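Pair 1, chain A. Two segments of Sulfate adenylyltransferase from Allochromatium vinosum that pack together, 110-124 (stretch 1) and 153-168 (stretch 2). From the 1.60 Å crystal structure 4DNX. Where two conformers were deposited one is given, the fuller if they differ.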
# COMPACT_ATOMS: atom_id res chain seq x y z
N PRO A 110 -12.34 3.29 -16.82
CA PRO A 110 -11.83 1.89 -16.84
C PRO A 110 -12.70 0.93 -16.03
O PRO A 110 -13.50 1.33 -15.16
CB PRO A 110 -10.49 2.01 -16.12
CG PRO A 110 -10.67 3.16 -15.16
CD PRO A 110 -11.43 4.17 -16.05
N VAL A 111 -12.56 -0.36 -16.32
CA VAL A 111 -13.29 -1.34 -15.53
C VAL A 111 -12.82 -1.40 -14.09
O VAL A 111 -11.60 -1.51 -13.81
CB VAL A 111 -13.11 -2.76 -16.16
CG1 VAL A 111 -13.83 -3.80 -15.28
CG2 VAL A 111 -13.68 -2.78 -17.58
N LEU A 112 -13.78 -1.34 -13.16
CA LEU A 112 -13.50 -1.41 -11.71
C LEU A 112 -13.81 -2.83 -11.16
O LEU A 112 -13.09 -3.34 -10.29
CB LEU A 112 -14.35 -0.36 -10.97
CG LEU A 112 -14.37 -0.34 -9.44
CD1 LEU A 112 -12.98 -0.12 -8.87
CD2 LEU A 112 -15.33 0.73 -8.92
N ALA A 113 -14.83 -3.49 -11.72
CA ALA A 113 -15.27 -4.80 -11.17
C ALA A 113 -16.06 -5.51 -12.26
O ALA A 113 -16.51 -4.89 -13.21
CB ALA A 113 -16.19 -4.60 -9.93
N VAL A 114 -16.16 -6.83 -12.09
CA VAL A 114 -17.01 -7.67 -12.93
C VAL A 114 -18.15 -8.16 -12.03
O VAL A 114 -17.92 -8.57 -10.89
CB VAL A 114 -16.19 -8.88 -13.47
CG1 VAL A 114 -17.08 -9.85 -14.23
CG2 VAL A 114 -15.09 -8.38 -14.39
N MET A 115 -19.38 -8.16 -12.54
CA MET A 115 -20.54 -8.49 -11.71
C MET A 115 -21.34 -9.58 -12.38
O MET A 115 -21.53 -9.54 -13.59
CB MET A 115 -21.42 -7.24 -11.56
CG MET A 115 -22.64 -7.47 -10.71
SD MET A 115 -23.41 -5.81 -10.49
CE MET A 115 -24.77 -6.29 -9.49
N ASP A 116 -21.78 -10.57 -11.60
CA ASP A 116 -22.79 -11.53 -12.09
C ASP A 116 -24.13 -11.00 -11.67
O ASP A 116 -24.43 -10.92 -10.46
CB ASP A 116 -22.53 -12.95 -11.54
CG ASP A 116 -21.25 -13.52 -12.07
OD1 ASP A 116 -21.16 -13.69 -13.31
OD2 ASP A 116 -20.30 -13.74 -11.28
N VAL A 117 -24.94 -10.61 -12.65
CA VAL A 117 -26.20 -9.96 -12.33
C VAL A 117 -27.27 -11.02 -12.03
O VAL A 117 -27.59 -11.86 -12.90
CB VAL A 117 -26.64 -9.03 -13.47
CG1 VAL A 117 -28.02 -8.45 -13.19
CG2 VAL A 117 -25.59 -7.93 -13.66
N THR A 118 -27.79 -11.02 -10.80
CA THR A 118 -28.85 -11.99 -10.47
C THR A 118 -30.25 -11.37 -10.39
O THR A 118 -31.24 -12.09 -10.37
CB THR A 118 -28.53 -12.82 -9.23
OG1 THR A 118 -28.21 -11.95 -8.14
CG2 THR A 118 -27.30 -13.71 -9.54
N ALA A 119 -30.33 -10.04 -10.38
CA ALA A 119 -31.65 -9.41 -10.51
C ALA A 119 -31.51 -8.00 -10.99
O ALA A 119 -30.49 -7.34 -10.76
CB ALA A 119 -32.40 -9.43 -9.19
N VAL A 120 -32.55 -7.56 -11.69
CA VAL A 120 -32.64 -6.18 -12.13
C VAL A 120 -34.05 -5.73 -11.72
O VAL A 120 -35.05 -6.31 -12.18
CB VAL A 120 -32.49 -6.05 -13.67
CG1 VAL A 120 -32.77 -4.62 -14.12
CG2 VAL A 120 -31.12 -6.52 -14.15
N GLU A 121 -34.14 -4.70 -10.88
CA GLU A 121 -35.40 -4.29 -10.25
C GLU A 121 -35.63 -2.78 -10.36
O GLU A 121 -34.68 -2.01 -10.29
CB GLU A 121 -35.39 -4.68 -8.75
CG GLU A 121 -35.23 -6.20 -8.49
CD GLU A 121 -35.03 -6.56 -7.01
OE1 GLU A 121 -34.02 -6.13 -6.45
OE2 GLU A 121 -35.90 -7.26 -6.44
N GLN A 122 -36.88 -2.36 -10.53
CA GLN A 122 -37.22 -0.94 -10.46
C GLN A 122 -37.60 -0.58 -9.03
O GLN A 122 -38.41 -1.28 -8.42
CB GLN A 122 -38.41 -0.64 -11.38
CG GLN A 122 -38.23 -1.18 -12.79
CD GLN A 122 -36.95 -0.66 -13.42
OE1 GLN A 122 -36.60 0.52 -13.29
NE2 GLN A 122 -36.21 -1.55 -14.10
N VAL A 123 -37.05 0.52 -8.52
CA VAL A 123 -37.40 0.99 -7.20
C VAL A 123 -38.52 2.04 -7.26
O VAL A 123 -38.41 3.02 -8.02
CB VAL A 123 -36.19 1.60 -6.51
CG1 VAL A 123 -36.49 1.73 -5.02
CG2 VAL A 123 -34.94 0.71 -6.76
N SER A 124 -39.59 1.84 -6.49
CA SER A 124 -40.74 2.78 -6.52
C SER A 124 -40.40 4.03 -5.69
O SER A 124 -39.47 4.01 -4.88
CB SER A 124 -42.01 2.13 -5.97
OG SER A 124 -41.85 1.96 -4.55
N GLY A 153 -30.82 7.43 -10.23
CA GLY A 153 -31.72 6.61 -11.02
C GLY A 153 -32.43 5.60 -10.14
O GLY A 153 -32.12 5.50 -8.92
N ARG A 154 -33.31 4.80 -10.75
CA ARG A 154 -34.23 3.92 -10.02
C ARG A 154 -34.16 2.45 -10.44
O ARG A 154 -35.01 1.64 -10.03
CB ARG A 154 -35.68 4.42 -10.18
CG ARG A 154 -35.93 5.82 -9.63
CD ARG A 154 -35.54 5.93 -8.15
NE ARG A 154 -36.25 7.05 -7.53
CZ ARG A 154 -37.57 7.17 -7.39
NH1 ARG A 154 -38.42 6.21 -7.80
NH2 ARG A 154 -38.03 8.27 -6.82
N THR A 155 -33.17 2.08 -11.26
CA THR A 155 -32.97 0.68 -11.63
C THR A 155 -31.85 0.09 -10.78
O THR A 155 -30.70 0.50 -10.90
CB THR A 155 -32.63 0.54 -13.14
OG1 THR A 155 -33.71 1.07 -13.92
CG2 THR A 155 -32.46 -0.94 -13.52
N ALA A 156 -32.19 -0.88 -9.94
CA ALA A 156 -31.20 -1.52 -9.07
C ALA A 156 -30.72 -2.82 -9.70
O ALA A 156 -31.54 -3.68 -10.07
CB ALA A 156 -31.82 -1.81 -7.72
N ILE A 157 -29.40 -2.97 -9.86
CA ILE A 157 -28.83 -4.24 -10.34
C ILE A 157 -28.11 -4.88 -9.16
O ILE A 157 -27.40 -4.19 -8.38
CB ILE A 157 -27.93 -4.04 -11.58
CG1 ILE A 157 -26.75 -3.13 -11.27
CG2 ILE A 157 -28.79 -3.38 -12.70
CD1 ILE A 157 -25.68 -3.13 -12.41
N SER A 158 -28.32 -6.19 -9.01
CA SER A 158 -27.81 -6.88 -7.81
C SER A 158 -27.11 -8.17 -8.17
O SER A 158 -27.36 -8.74 -9.26
CB SER A 158 -28.94 -7.15 -6.79
OG SER A 158 -30.03 -7.85 -7.40
N GLY A 159 -26.22 -8.60 -7.28
CA GLY A 159 -25.42 -9.82 -7.53
C GLY A 159 -23.99 -9.66 -7.07
O GLY A 159 -23.53 -8.52 -6.76
N PRO A 160 -23.24 -10.77 -7.05
CA PRO A 160 -21.89 -10.77 -6.51
C PRO A 160 -20.89 -10.10 -7.48
O PRO A 160 -21.10 -10.12 -8.70
CB PRO A 160 -21.55 -12.28 -6.37
CG PRO A 160 -22.44 -12.94 -7.40
CD PRO A 160 -23.67 -12.11 -7.52
N ILE A 161 -19.82 -9.51 -6.92
CA ILE A 161 -18.82 -8.85 -7.75
C ILE A 161 -17.41 -9.37 -7.46
O ILE A 161 -17.16 -9.92 -6.38
CB ILE A 161 -18.85 -7.27 -7.58
CG1 ILE A 161 -18.39 -6.88 -6.17
CG2 ILE A 161 -20.25 -6.69 -7.93
CD1 ILE A 161 -18.32 -5.30 -5.99
N GLN A 162 -16.53 -9.20 -8.44
CA GLN A 162 -15.08 -9.44 -8.36
C GLN A 162 -14.44 -8.10 -8.70
O GLN A 162 -14.62 -7.58 -9.82
CB GLN A 162 -14.65 -10.52 -9.35
CG GLN A 162 -15.28 -11.88 -9.03
CD GLN A 162 -15.18 -12.86 -10.21
OE1 GLN A 162 -15.79 -12.67 -11.29
NE2 GLN A 162 -14.42 -13.90 -10.01
N VAL A 163 -13.66 -7.57 -7.76
CA VAL A 163 -13.06 -6.23 -7.85
C VAL A 163 -11.63 -6.29 -8.40
O VAL A 163 -10.82 -7.13 -7.95
CB VAL A 163 -13.12 -5.51 -6.50
CG1 VAL A 163 -12.45 -4.13 -6.63
CG2 VAL A 163 -14.60 -5.43 -6.01
N LEU A 164 -11.32 -5.47 -9.41
CA LEU A 164 -10.05 -5.55 -10.14
C LEU A 164 -9.03 -4.50 -9.70
O LEU A 164 -7.83 -4.63 -9.97
CB LEU A 164 -10.31 -5.44 -11.67
CG LEU A 164 -11.20 -6.56 -12.21
CD1 LEU A 164 -11.28 -6.38 -13.74
CD2 LEU A 164 -10.66 -7.95 -11.89
N ASN A 165 -9.52 -3.44 -9.08
CA ASN A 165 -8.62 -2.38 -8.57
C ASN A 165 -9.33 -1.55 -7.54
O ASN A 165 -10.54 -1.76 -7.25
CB ASN A 165 -8.07 -1.49 -9.71
CG ASN A 165 -9.18 -0.82 -10.50
OD1 ASN A 165 -9.85 0.09 -10.00
ND2 ASN A 165 -9.38 -1.29 -11.75
N PHE A 166 -8.57 -0.63 -6.93
CA PHE A 166 -9.14 0.25 -5.90
C PHE A 166 -9.26 1.67 -6.35
O PHE A 166 -9.22 2.60 -5.52
CB PHE A 166 -8.28 0.13 -4.63
CG PHE A 166 -8.24 -1.30 -4.09
CD1 PHE A 166 -9.42 -1.92 -3.68
CD2 PHE A 166 -7.05 -1.98 -3.92
CE1 PHE A 166 -9.43 -3.22 -3.18
CE2 PHE A 166 -7.05 -3.30 -3.38
CZ PHE A 166 -8.23 -3.92 -3.01
N SER A 167 -9.45 1.83 -7.65
CA SER A 167 -9.82 3.17 -8.21
C SER A 167 -8.67 4.20 -7.95
O SER A 167 -7.46 3.86 -7.74
CB SER A 167 -11.20 3.56 -7.65
OG SER A 167 -11.74 4.76 -8.27
N TYR A 168 -9.04 5.49 -7.92
CA TYR A 168 -8.09 6.55 -7.74
C TYR A 168 -7.61 6.61 -6.30
O TYR A 168 -6.59 7.27 -6.02
CB TYR A 168 -8.72 7.90 -8.16
CG TYR A 168 -9.76 8.43 -7.21
CD1 TYR A 168 -11.11 8.09 -7.35
CD2 TYR A 168 -9.40 9.31 -6.20
CE1 TYR A 168 -12.09 8.59 -6.46
CE2 TYR A 168 -10.33 9.77 -5.30
CZ TYR A 168 -11.66 9.45 -5.45
OH TYR A 168 -12.59 9.96 -4.57
O HOH W 1 -18.49 -11.69 -10.63
O HOH W 2 -30.12 -10.25 -6.83
O HOH W 3 -31.83 -5.88 -8.02
O HOH W 4 -35.42 3.02 -13.97

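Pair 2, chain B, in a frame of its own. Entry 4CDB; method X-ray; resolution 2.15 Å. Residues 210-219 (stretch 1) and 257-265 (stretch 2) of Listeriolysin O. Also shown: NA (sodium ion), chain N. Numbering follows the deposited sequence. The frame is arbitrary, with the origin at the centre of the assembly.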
# COMPACT_ATOMS: atom_id res chain seq x y z
N VAL B 210 2.67 -0.61 -2.31
CA VAL B 210 2.41 0.76 -2.74
C VAL B 210 2.29 1.68 -1.53
O VAL B 210 1.55 1.38 -0.58
CB VAL B 210 1.14 0.84 -3.60
CG1 VAL B 210 0.80 2.29 -3.93
CG2 VAL B 210 1.33 0.05 -4.88
N ILE B 211 3.02 2.79 -1.56
CA ILE B 211 3.05 3.72 -0.44
C ILE B 211 2.63 5.13 -0.87
O ILE B 211 3.07 5.62 -1.91
CB ILE B 211 4.46 3.78 0.18
CG1 ILE B 211 4.89 2.40 0.68
CG2 ILE B 211 4.51 4.80 1.31
CD1 ILE B 211 6.28 2.38 1.27
N SER B 212 1.77 5.75 -0.07
CA SER B 212 1.40 7.15 -0.28
C SER B 212 1.94 7.98 0.88
O SER B 212 1.54 7.79 2.03
CB SER B 212 -0.12 7.29 -0.38
OG SER B 212 -0.49 8.62 -0.69
N PHE B 213 2.85 8.90 0.58
CA PHE B 213 3.50 9.71 1.61
C PHE B 213 3.18 11.19 1.43
O PHE B 213 3.72 11.85 0.53
CB PHE B 213 5.01 9.46 1.60
CG PHE B 213 5.76 10.15 2.72
CD1 PHE B 213 5.61 9.73 4.03
CD2 PHE B 213 6.61 11.21 2.45
CE1 PHE B 213 6.30 10.35 5.06
CE2 PHE B 213 7.30 11.84 3.47
CZ PHE B 213 7.15 11.41 4.78
N LYS B 214 2.30 11.72 2.27
CA LYS B 214 1.91 13.13 2.18
C LYS B 214 2.61 13.98 3.23
O LYS B 214 2.60 13.66 4.42
CB LYS B 214 0.40 13.29 2.31
CG LYS B 214 -0.42 12.74 1.15
CD LYS B 214 -1.88 13.18 1.26
CE LYS B 214 -2.73 12.64 0.12
NZ LYS B 214 -2.84 11.16 0.16
N GLN B 215 3.20 15.08 2.78
CA GLN B 215 3.73 16.10 3.67
C GLN B 215 2.91 17.38 3.52
O GLN B 215 3.08 18.13 2.56
CB GLN B 215 5.21 16.36 3.38
CG GLN B 215 6.12 15.19 3.76
CD GLN B 215 7.49 15.28 3.13
OE1 GLN B 215 7.63 15.73 1.99
NE2 GLN B 215 8.51 14.85 3.86
N ILE B 216 2.00 17.60 4.47
CA ILE B 216 1.08 18.73 4.40
C ILE B 216 1.65 19.94 5.13
O ILE B 216 1.88 19.89 6.34
CB ILE B 216 -0.29 18.37 4.99
CG1 ILE B 216 -0.83 17.10 4.33
CG2 ILE B 216 -1.27 19.53 4.84
CD1 ILE B 216 -2.05 16.52 5.02
N TYR B 217 1.86 21.03 4.40
CA TYR B 217 2.43 22.24 4.97
C TYR B 217 1.37 23.11 5.64
O TYR B 217 1.63 23.74 6.67
CB TYR B 217 3.16 23.04 3.88
CG TYR B 217 4.27 22.27 3.20
CD1 TYR B 217 5.01 21.33 3.89
CD2 TYR B 217 4.57 22.48 1.86
CE1 TYR B 217 6.03 20.62 3.28
CE2 TYR B 217 5.58 21.78 1.23
CZ TYR B 217 6.31 20.85 1.95
OH TYR B 217 7.31 20.15 1.33
N TYR B 218 0.18 23.14 5.05
CA TYR B 218 -0.92 23.92 5.61
C TYR B 218 -2.26 23.51 5.01
O TYR B 218 -2.33 22.93 3.92
CB TYR B 218 -0.69 25.42 5.42
CG TYR B 218 -0.46 25.84 3.98
CD1 TYR B 218 -1.52 26.21 3.16
CD2 TYR B 218 0.82 25.88 3.45
CE1 TYR B 218 -1.31 26.60 1.85
CE2 TYR B 218 1.04 26.27 2.14
CZ TYR B 218 -0.03 26.63 1.35
OH TYR B 218 0.19 27.01 0.04
N ASN B 219 -3.33 23.83 5.74
CA ASN B 219 -4.69 23.64 5.25
C ASN B 219 -5.42 24.97 5.17
O ASN B 219 -5.31 25.80 6.07
CB ASN B 219 -5.46 22.68 6.16
CG ASN B 219 -4.89 21.28 6.15
OD1 ASN B 219 -5.33 20.42 5.38
ND2 ASN B 219 -3.90 21.04 7.00
N SER B 257 -12.28 22.27 2.83
CA SER B 257 -10.88 22.40 3.22
C SER B 257 -9.96 21.74 2.20
O SER B 257 -10.28 20.68 1.67
CB SER B 257 -10.65 21.78 4.60
OG SER B 257 -9.30 21.91 5.00
N VAL B 258 -8.81 22.37 1.94
CA VAL B 258 -7.83 21.82 1.01
C VAL B 258 -6.46 21.72 1.68
O VAL B 258 -5.98 22.68 2.27
CB VAL B 258 -7.69 22.69 -0.26
CG1 VAL B 258 -6.60 22.14 -1.17
CG2 VAL B 258 -9.01 22.78 -1.00
N ALA B 259 -5.85 20.54 1.58
CA ALA B 259 -4.50 20.34 2.11
C ALA B 259 -3.46 20.61 1.03
O ALA B 259 -3.53 20.06 -0.07
CB ALA B 259 -4.35 18.92 2.65
N TYR B 260 -2.50 21.48 1.34
CA TYR B 260 -1.44 21.84 0.41
C TYR B 260 -0.11 21.27 0.88
O TYR B 260 0.16 21.24 2.08
CB TYR B 260 -1.33 23.36 0.27
CG TYR B 260 -2.54 24.04 -0.33
CD1 TYR B 260 -3.64 24.36 0.46
CD2 TYR B 260 -2.58 24.38 -1.67
CE1 TYR B 260 -4.74 24.99 -0.07
CE2 TYR B 260 -3.68 25.01 -2.22
CZ TYR B 260 -4.76 25.32 -1.41
OH TYR B 260 -5.86 25.94 -1.95
N GLY B 261 0.71 20.83 -0.06
CA GLY B 261 2.03 20.32 0.28
C GLY B 261 2.68 19.45 -0.77
O GLY B 261 2.54 19.67 -1.97
N ARG B 262 3.40 18.44 -0.30
CA ARG B 262 4.22 17.59 -1.15
C ARG B 262 3.80 16.14 -0.97
O ARG B 262 3.58 15.70 0.16
CB ARG B 262 5.69 17.77 -0.78
CG ARG B 262 6.68 16.89 -1.52
CD ARG B 262 8.10 17.19 -1.06
NE ARG B 262 9.10 16.39 -1.75
CZ ARG B 262 9.60 15.25 -1.28
NH1 ARG B 262 9.19 14.78 -0.11
NH2 ARG B 262 10.51 14.59 -1.98
N GLN B 263 3.67 15.41 -2.07
CA GLN B 263 3.26 14.01 -1.98
C GLN B 263 4.20 13.08 -2.74
O GLN B 263 4.57 13.36 -3.88
CB GLN B 263 1.83 13.82 -2.49
CG GLN B 263 1.29 12.40 -2.31
CD GLN B 263 -0.18 12.27 -2.66
OE1 GLN B 263 -0.85 11.35 -2.20
NE2 GLN B 263 -0.67 13.18 -3.48
N VAL B 264 4.58 11.99 -2.09
CA VAL B 264 5.45 10.99 -2.70
C VAL B 264 4.73 9.65 -2.78
O VAL B 264 4.31 9.11 -1.75
CB VAL B 264 6.75 10.80 -1.89
CG1 VAL B 264 7.64 9.78 -2.56
CG2 VAL B 264 7.47 12.13 -1.74
N TYR B 265 4.56 9.13 -3.99
CA TYR B 265 4.02 7.79 -4.18
C TYR B 265 5.17 6.82 -4.40
O TYR B 265 6.10 7.11 -5.16
CB TYR B 265 3.06 7.74 -5.36
CG TYR B 265 1.70 8.35 -5.08
CD1 TYR B 265 0.70 7.61 -4.45
CD2 TYR B 265 1.40 9.65 -5.46
CE1 TYR B 265 -0.54 8.16 -4.19
CE2 TYR B 265 0.16 10.20 -5.22
CZ TYR B 265 -0.81 9.46 -4.58
OH TYR B 265 -2.04 10.01 -4.34
NA NA N . -3.77 8.56 -3.25
O HOH W 5 -3.52 8.56 -0.68

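The sharpest difference lies where the register slips. In pair 1 the side chains there are small, and a water links Thr A118 to Ser A158; in pair 2 all three matching residues are tyrosines, and the rings of Tyr B218 and Tyr B260 touch. Water 2 lies 2.9 Å from Thr A118 OG1 and 2.5 Å from Ser A158 OG. The matching residues, Tyr B217 and Tyr B260, are both aromatic. Tyr B260 lies against Tyr B218, the counterpart of Ala A119: its CB sits 3.9 Å from the centroid of the Tyr B218 ring, over the face, and the two rings are nearly parallel but slid apart, with Tyr B218 CE1 3.5 Å from Tyr B260 CD1.

The backbones beneath are alike, superposing to 0.7 Å over 14 central residues. In each the chains run antiparallel and the register shifts by one; in pair 1 the first stretch breaks into two strands at the shift, while in pair 2 it runs on through a beta bulge and the second stretch turns a corner at Gly B261. At the shift two consecutive residues of the first stretch face one of the second: the carbonyl of Ser A158 accepts from Thr A118 (N to O 2.8 Å) and weakly from Ala A119 (N to O 3.4 Å), while Tyr B260 O accepts from Tyr B217 N at 2.9 Å. The return bonds also match, Ser A158 N to Ala A119 O and Tyr B260 N to Tyr B218 O, both 3.0 Å.

One residue type is common to both shifts. Gly A159 and Gly B261 coincide, each with a positive phi that favours glycine. A CB on Gly A159 would lie 1.9 Å from Asp A116 O; one on Gly B261 would lie 2.0 Å from Gln B215 O. Without it, each CA approaches that carbonyl to 3.3 Å in a CA-H...O contact.

Beside the glycine, Pro A160 matches Arg B262. Proline has no amide hydrogen to donate, but its carbonyl still accepts from Asp A116 N at 3.0 Å. Arg B262 bonds through both backbone and side chain: its N reaches Gln B215 O at 2.9 Å, and its extended side chain brings NH1 to Gln B215 OE1 at 2.8 Å. Asp A116, the shorter counterpart of Gln B215, instead shares water 1 with Gln A162, 2.8 Å from Asp A116 OD2 and 2.9 Å from Gln A162 OE1.

One residue further, Met A115 and Ile A161 make an apolar contact, CG to CG2 3.7 Å, suited to a buried site. Their counterparts, Lys B214 and Gln B263, are also buried but pair by polarity, Lys B214 NZ donating to Gln B263 OE1 at 3.1 Å.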